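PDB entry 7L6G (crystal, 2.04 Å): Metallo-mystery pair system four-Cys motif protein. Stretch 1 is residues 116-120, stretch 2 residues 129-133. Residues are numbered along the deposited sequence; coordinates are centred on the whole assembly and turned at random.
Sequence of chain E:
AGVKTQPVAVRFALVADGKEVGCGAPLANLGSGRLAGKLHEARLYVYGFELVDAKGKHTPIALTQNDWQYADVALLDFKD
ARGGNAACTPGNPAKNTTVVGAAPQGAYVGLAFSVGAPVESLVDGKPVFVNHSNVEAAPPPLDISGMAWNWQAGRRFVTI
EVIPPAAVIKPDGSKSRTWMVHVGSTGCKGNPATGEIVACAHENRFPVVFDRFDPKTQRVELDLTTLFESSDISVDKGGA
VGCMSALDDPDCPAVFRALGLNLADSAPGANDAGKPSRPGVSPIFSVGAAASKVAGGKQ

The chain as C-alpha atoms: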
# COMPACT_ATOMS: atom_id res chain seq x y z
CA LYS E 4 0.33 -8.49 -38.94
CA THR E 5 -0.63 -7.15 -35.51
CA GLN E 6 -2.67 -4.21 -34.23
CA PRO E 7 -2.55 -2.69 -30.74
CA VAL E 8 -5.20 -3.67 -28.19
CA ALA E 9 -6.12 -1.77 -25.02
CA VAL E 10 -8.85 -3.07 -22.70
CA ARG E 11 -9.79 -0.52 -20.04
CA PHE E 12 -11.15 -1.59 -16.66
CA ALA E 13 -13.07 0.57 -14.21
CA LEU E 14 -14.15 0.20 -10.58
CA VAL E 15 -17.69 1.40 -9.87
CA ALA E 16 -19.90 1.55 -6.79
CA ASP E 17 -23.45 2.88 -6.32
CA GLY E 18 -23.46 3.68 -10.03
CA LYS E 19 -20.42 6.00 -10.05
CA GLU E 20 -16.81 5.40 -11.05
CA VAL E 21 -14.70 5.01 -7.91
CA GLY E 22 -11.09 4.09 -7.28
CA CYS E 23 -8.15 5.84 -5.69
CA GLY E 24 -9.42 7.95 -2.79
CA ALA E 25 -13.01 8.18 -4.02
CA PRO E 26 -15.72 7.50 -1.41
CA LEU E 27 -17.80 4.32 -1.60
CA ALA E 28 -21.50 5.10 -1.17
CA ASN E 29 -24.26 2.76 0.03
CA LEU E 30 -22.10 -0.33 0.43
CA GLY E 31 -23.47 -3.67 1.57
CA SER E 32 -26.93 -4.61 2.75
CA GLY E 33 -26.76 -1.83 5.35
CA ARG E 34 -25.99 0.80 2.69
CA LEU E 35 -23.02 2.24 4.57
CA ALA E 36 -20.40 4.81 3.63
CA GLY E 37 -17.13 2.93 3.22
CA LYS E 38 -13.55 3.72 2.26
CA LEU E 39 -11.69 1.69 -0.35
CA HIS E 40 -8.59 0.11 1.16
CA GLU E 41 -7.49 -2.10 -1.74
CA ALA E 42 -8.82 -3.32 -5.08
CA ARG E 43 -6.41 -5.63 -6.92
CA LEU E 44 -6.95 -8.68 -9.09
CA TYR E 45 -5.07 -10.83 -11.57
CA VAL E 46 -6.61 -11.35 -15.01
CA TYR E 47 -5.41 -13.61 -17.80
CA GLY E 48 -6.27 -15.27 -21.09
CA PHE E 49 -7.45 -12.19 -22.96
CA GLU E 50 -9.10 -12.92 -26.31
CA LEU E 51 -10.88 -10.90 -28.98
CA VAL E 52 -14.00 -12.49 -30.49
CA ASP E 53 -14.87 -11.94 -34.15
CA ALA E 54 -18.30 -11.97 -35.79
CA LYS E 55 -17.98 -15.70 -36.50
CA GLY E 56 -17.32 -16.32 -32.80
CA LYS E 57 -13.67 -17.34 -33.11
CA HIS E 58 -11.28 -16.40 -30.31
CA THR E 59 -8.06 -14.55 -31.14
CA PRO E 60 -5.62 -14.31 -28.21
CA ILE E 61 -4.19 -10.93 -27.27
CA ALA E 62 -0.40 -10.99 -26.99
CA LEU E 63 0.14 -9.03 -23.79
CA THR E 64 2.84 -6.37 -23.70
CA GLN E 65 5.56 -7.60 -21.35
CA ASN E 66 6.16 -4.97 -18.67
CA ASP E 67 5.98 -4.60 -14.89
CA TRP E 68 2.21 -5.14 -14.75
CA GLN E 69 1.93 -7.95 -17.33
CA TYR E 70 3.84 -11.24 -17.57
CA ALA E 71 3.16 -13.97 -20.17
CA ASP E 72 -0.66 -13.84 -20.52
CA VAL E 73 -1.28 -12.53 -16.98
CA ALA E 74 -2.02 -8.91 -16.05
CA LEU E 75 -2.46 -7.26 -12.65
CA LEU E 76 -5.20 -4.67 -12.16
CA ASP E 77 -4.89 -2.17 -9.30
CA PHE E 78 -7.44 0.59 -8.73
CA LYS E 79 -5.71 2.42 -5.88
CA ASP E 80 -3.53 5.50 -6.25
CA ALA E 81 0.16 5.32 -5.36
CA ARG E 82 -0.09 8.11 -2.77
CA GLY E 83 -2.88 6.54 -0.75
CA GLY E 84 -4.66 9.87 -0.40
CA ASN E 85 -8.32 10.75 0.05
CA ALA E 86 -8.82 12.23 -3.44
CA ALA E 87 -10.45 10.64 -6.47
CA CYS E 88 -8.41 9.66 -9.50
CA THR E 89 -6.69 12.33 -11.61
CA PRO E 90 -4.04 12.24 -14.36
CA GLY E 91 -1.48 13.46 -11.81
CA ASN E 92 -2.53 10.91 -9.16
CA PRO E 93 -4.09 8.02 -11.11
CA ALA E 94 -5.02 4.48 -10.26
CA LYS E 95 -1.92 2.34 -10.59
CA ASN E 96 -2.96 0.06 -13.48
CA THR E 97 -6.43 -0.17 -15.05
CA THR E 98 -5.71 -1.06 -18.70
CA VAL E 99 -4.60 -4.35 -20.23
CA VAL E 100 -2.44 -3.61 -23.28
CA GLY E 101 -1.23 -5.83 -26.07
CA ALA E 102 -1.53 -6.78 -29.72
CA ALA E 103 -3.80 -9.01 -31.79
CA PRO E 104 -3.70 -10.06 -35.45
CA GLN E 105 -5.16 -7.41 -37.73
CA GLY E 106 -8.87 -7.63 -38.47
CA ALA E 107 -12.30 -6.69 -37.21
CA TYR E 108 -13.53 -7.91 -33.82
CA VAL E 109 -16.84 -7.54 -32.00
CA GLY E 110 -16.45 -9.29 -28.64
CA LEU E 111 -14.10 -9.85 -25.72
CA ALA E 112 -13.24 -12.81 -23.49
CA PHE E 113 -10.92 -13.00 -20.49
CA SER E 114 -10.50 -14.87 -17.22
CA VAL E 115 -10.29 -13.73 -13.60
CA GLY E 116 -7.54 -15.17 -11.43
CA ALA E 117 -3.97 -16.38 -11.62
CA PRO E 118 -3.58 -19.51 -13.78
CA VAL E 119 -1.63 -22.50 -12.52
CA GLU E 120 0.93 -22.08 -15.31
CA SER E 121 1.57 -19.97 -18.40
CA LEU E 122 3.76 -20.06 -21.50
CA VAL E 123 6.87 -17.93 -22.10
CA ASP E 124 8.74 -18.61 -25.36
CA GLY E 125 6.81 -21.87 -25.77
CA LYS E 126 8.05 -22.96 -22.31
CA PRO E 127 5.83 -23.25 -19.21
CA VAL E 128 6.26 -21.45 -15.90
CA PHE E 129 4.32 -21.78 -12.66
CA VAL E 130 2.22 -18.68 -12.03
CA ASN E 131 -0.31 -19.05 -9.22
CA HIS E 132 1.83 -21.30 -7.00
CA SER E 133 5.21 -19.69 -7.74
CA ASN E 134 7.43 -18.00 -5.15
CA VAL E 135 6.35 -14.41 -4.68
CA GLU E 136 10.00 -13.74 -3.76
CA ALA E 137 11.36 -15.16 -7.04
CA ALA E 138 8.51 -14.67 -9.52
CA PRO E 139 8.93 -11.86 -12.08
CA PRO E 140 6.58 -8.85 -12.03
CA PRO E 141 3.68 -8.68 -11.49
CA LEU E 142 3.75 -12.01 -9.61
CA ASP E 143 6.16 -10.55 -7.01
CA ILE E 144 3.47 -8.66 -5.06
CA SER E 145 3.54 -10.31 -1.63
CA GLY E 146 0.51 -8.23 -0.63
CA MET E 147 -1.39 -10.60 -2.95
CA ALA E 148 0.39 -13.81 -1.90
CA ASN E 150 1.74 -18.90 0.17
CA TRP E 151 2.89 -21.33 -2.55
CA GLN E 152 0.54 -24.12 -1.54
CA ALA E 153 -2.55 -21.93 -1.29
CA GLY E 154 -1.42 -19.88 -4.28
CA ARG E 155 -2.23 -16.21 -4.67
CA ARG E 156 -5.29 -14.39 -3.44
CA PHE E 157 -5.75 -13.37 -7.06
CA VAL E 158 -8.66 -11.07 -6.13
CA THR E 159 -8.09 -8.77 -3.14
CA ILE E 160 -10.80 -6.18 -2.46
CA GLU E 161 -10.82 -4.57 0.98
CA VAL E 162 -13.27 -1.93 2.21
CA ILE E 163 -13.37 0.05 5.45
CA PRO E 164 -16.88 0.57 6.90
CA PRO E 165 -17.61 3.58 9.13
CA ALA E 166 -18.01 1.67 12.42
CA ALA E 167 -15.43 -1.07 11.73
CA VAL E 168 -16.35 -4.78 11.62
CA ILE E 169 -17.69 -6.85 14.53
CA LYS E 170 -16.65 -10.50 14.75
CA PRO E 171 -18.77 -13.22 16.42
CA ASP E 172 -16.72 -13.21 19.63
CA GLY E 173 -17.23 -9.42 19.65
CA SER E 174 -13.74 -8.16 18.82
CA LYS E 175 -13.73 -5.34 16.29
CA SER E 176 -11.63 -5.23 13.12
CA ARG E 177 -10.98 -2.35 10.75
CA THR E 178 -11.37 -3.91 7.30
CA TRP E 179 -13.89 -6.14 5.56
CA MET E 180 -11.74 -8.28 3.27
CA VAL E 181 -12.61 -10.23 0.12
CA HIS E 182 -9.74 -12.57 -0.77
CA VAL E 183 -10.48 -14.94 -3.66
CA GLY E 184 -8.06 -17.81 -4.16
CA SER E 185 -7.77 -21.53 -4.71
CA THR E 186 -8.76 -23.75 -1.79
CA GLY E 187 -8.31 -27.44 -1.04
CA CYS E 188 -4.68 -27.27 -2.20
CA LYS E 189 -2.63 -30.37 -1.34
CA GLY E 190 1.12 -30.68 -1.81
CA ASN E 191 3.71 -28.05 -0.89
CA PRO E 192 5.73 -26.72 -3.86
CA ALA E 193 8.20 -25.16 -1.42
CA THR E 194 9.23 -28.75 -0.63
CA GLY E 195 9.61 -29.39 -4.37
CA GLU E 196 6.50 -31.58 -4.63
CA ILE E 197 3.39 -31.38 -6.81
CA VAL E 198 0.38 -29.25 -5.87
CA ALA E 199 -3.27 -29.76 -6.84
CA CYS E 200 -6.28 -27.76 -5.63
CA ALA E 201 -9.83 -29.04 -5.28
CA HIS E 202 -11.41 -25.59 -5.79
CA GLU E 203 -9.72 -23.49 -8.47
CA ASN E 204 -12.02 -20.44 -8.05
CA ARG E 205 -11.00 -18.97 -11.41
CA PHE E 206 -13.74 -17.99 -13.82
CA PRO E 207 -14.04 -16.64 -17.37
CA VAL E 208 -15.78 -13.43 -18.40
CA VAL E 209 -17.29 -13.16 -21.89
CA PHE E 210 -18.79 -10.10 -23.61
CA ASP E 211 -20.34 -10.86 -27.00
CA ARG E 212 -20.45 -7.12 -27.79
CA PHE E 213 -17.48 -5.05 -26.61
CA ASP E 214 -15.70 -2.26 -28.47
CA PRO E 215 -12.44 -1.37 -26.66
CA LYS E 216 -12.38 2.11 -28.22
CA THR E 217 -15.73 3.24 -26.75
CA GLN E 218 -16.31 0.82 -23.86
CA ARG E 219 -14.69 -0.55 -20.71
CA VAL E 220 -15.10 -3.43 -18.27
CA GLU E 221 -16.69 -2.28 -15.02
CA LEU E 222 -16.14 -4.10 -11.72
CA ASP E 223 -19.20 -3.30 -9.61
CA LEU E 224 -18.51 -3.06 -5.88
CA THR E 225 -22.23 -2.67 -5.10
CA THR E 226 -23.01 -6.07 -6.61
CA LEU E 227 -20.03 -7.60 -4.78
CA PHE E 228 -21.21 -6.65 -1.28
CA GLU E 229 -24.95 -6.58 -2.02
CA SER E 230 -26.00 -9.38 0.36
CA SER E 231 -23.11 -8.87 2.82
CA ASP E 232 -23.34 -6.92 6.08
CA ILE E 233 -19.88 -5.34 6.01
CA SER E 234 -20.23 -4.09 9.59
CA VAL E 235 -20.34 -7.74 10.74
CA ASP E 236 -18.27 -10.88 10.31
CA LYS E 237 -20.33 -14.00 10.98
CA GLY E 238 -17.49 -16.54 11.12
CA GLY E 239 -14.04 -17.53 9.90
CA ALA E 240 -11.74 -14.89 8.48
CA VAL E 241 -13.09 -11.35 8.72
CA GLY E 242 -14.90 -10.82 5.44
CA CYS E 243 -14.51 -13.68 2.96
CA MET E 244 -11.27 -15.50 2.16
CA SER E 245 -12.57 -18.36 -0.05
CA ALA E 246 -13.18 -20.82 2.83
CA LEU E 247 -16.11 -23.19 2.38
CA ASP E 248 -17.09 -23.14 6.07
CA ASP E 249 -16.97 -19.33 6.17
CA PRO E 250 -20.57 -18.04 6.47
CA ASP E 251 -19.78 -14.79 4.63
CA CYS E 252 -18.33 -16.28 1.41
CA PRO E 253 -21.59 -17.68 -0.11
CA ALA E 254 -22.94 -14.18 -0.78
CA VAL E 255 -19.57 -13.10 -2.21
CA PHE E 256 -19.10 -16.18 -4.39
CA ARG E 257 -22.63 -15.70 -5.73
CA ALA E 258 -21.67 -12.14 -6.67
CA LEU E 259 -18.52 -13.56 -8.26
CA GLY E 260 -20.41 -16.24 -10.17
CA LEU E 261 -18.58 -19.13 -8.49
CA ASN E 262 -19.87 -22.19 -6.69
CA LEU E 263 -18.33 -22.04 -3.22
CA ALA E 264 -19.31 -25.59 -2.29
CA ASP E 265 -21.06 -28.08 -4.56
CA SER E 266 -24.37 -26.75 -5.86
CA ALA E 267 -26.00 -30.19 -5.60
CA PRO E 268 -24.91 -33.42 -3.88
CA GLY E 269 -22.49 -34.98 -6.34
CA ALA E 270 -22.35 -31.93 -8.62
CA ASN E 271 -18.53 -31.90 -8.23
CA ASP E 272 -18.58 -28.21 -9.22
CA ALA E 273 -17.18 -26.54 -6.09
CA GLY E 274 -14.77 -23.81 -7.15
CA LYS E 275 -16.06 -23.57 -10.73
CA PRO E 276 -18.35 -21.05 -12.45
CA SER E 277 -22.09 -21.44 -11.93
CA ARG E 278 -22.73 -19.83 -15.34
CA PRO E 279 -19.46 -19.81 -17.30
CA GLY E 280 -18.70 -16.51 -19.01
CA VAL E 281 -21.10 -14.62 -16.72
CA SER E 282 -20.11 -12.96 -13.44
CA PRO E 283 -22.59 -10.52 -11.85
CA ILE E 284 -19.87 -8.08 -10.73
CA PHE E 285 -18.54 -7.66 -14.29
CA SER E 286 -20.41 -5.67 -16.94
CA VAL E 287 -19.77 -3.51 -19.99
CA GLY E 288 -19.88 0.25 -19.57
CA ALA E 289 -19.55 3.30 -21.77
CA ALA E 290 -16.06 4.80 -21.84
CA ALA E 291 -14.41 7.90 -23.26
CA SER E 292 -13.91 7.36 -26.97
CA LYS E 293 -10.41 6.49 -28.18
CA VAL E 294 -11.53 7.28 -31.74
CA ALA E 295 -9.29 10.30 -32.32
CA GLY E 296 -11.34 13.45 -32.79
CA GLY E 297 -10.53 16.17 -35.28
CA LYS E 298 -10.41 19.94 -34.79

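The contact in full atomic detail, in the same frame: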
# COMPACT_ATOMS: atom_id res chain seq x y z
N GLY E 116 -8.35 -14.34 -12.28
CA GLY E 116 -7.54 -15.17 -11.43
C GLY E 116 -6.12 -15.27 -11.93
O GLY E 116 -5.72 -14.63 -12.90
N ALA E 117 -5.33 -16.08 -11.22
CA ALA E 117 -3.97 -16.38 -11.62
C ALA E 117 -3.90 -17.84 -12.06
O ALA E 117 -4.13 -18.73 -11.24
CB ALA E 117 -2.99 -16.12 -10.48
N PRO E 118 -3.60 -18.12 -13.33
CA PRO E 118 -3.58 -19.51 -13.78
C PRO E 118 -2.47 -20.30 -13.11
O PRO E 118 -1.51 -19.75 -12.57
CB PRO E 118 -3.34 -19.39 -15.29
CG PRO E 118 -2.66 -18.07 -15.45
CD PRO E 118 -3.24 -17.18 -14.40
N VAL E 119 -2.62 -21.63 -13.14
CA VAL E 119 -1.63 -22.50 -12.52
C VAL E 119 -0.29 -22.36 -13.23
O VAL E 119 0.77 -22.28 -12.58
CB VAL E 119 -2.13 -23.96 -12.51
CG1 VAL E 119 -0.97 -24.93 -12.35
CG2 VAL E 119 -3.15 -24.16 -11.40
N GLU E 120 -0.29 -22.33 -14.56
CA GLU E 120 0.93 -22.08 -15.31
C GLU E 120 0.61 -21.28 -16.56
O GLU E 120 -0.55 -21.12 -16.95
CB GLU E 120 1.66 -23.38 -15.67
CG GLU E 120 0.77 -24.59 -15.88
CD GLU E 120 1.57 -25.82 -16.30
OE1 GLU E 120 2.40 -25.71 -17.22
OE2 GLU E 120 1.37 -26.90 -15.69
N PHE E 129 5.35 -21.86 -13.69
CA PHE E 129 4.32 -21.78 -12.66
C PHE E 129 3.96 -20.32 -12.40
O PHE E 129 4.85 -19.47 -12.28
CB PHE E 129 4.80 -22.44 -11.37
CG PHE E 129 4.84 -23.94 -11.43
CD1 PHE E 129 3.79 -24.66 -11.97
CD2 PHE E 129 5.94 -24.63 -10.94
CE1 PHE E 129 3.84 -26.04 -12.02
CE2 PHE E 129 5.99 -26.01 -10.98
CZ PHE E 129 4.94 -26.71 -11.52
N VAL E 130 2.67 -20.03 -12.32
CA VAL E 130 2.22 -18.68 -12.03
C VAL E 130 1.62 -18.63 -10.63
O VAL E 130 2.23 -18.07 -9.71
CB VAL E 130 1.20 -18.18 -13.08
CG1 VAL E 130 0.65 -16.81 -12.68
CG2 VAL E 130 1.85 -18.11 -14.45
N ASN E 131 0.44 -19.23 -10.46
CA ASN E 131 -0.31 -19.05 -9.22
C ASN E 131 0.47 -19.55 -8.00
O ASN E 131 0.44 -18.91 -6.95
CB ASN E 131 -1.66 -19.77 -9.31
CG ASN E 131 -2.59 -19.39 -8.18
OD1 ASN E 131 -2.57 -18.26 -7.70
ND2 ASN E 131 -3.41 -20.34 -7.75
N HIS E 132 1.16 -20.68 -8.13
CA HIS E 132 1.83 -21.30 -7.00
C HIS E 132 3.33 -21.02 -6.97
O HIS E 132 4.06 -21.70 -6.23
CB HIS E 132 1.57 -22.81 -7.00
CG HIS E 132 0.13 -23.17 -6.80
ND1 HIS E 132 -0.49 -23.12 -5.57
CD2 HIS E 132 -0.82 -23.57 -7.68
CE1 HIS E 132 -1.75 -23.48 -5.69
NE2 HIS E 132 -1.98 -23.76 -6.97
N SER E 133 3.80 -20.04 -7.73
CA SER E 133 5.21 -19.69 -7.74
C SER E 133 5.60 -18.99 -6.44
O SER E 133 4.76 -18.63 -5.61
CB SER E 133 5.53 -18.80 -8.93
OG SER E 133 4.74 -17.62 -8.91

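The two stretches belong to one chain and meet through a short antiparallel pairing that quickly gives way to a turn. Glu 120 and Phe 129 form a non-hydrogen-bonded bridge pair, their CA atoms 4.3 Å apart. Beyond this pair the backbone hydrogen bonds begin. Val 130 N donates to Val 119 O at 3.0 Å and almost in line, with an angle of 173° at the hydrogen. Asn 131 N donates to Pro 118 O at 2.9 Å, but at 138° this second bond is more bent. The amides of two successive residues thus reach the carbonyls of two successive residues, which a regular ladder would not allow; Val 130, at phi/psi of -109/-71, departs from extended geometry here as a type I turn begins. Pro 118 has no amide hydrogen to give, yet its carbonyl remains a full acceptor, and that is the part used. Val 119 O also receives a CA-H...O contact from Phe 129 CA at 3.6 Å, a weaker supplement to its bond with Val 130. Gly 116 makes no contact with the second stretch, but at phi/psi of 129/-176 a CB would be jammed against the carbonyl O of the residue before it, which by itself calls for glycine.

Val 130 is the main apolar contributor from the second stretch. Its CA-to-CB bond points toward the first stretch, and its t rotamer (chi1 175°) leaves the two methyls near different neighbours. Val 130 CG1 lies 4.3 Å from both Ala 117 CB and Pro 118 CD, while Val 130 CG2 lies 4.0 Å from Glu 120 C. The branched side chain therefore covers a span of the opposing backbone, and Val 130 CB lies 3.2 Å from Pro 118 O. Ala 117 also points toward its partner stretch, where a single methyl suits the close quarters: Ala 117 CB is 3.5 Å from Asn 131 OD1, and Ala 117 O is 3.3 Å from Asn 131 CB. With chi1 at -168° (t), Asn 131 carries its amide group alongside Ala 117, and OD1 has a hydrogen bond elsewhere in the structure, so the nearby methyl does not leave it unpaired.

Val 119 and Phe 129 both direct their CA-to-CB bonds away from the opposite stretch. Val 119, also t (chi1 160°), nevertheless brings Val 119 CG2 to 4.4 Å from His 132 CD2, at the edge of the imidazole. His 132 starts sideways, but its m rotamer (chi1 -64°) carries the ring nearer to the first stretch. Phe 129, m at -73°, has Val 119 O near its ring plane at the edge. Glu 120 CB approaches Phe 129 CD1 obliquely at 4.5 Å, a loose contact between a methylene and the aromatic ring. Glu 120 is exposed and touches a crystal neighbour, as does Phe 129; the chi1 of Glu 120, 31°, lies between the usual wells.

The turn from Val 130 to Ser 133 closes with Ser 133 N donating to Val 130 O at 3.2 Å. In the p rotamer (chi1 58°), Ser 133 OG also donates to Val 130 O, at 2.7 Å, so serine reinforces the turn with both backbone and hydroxyl.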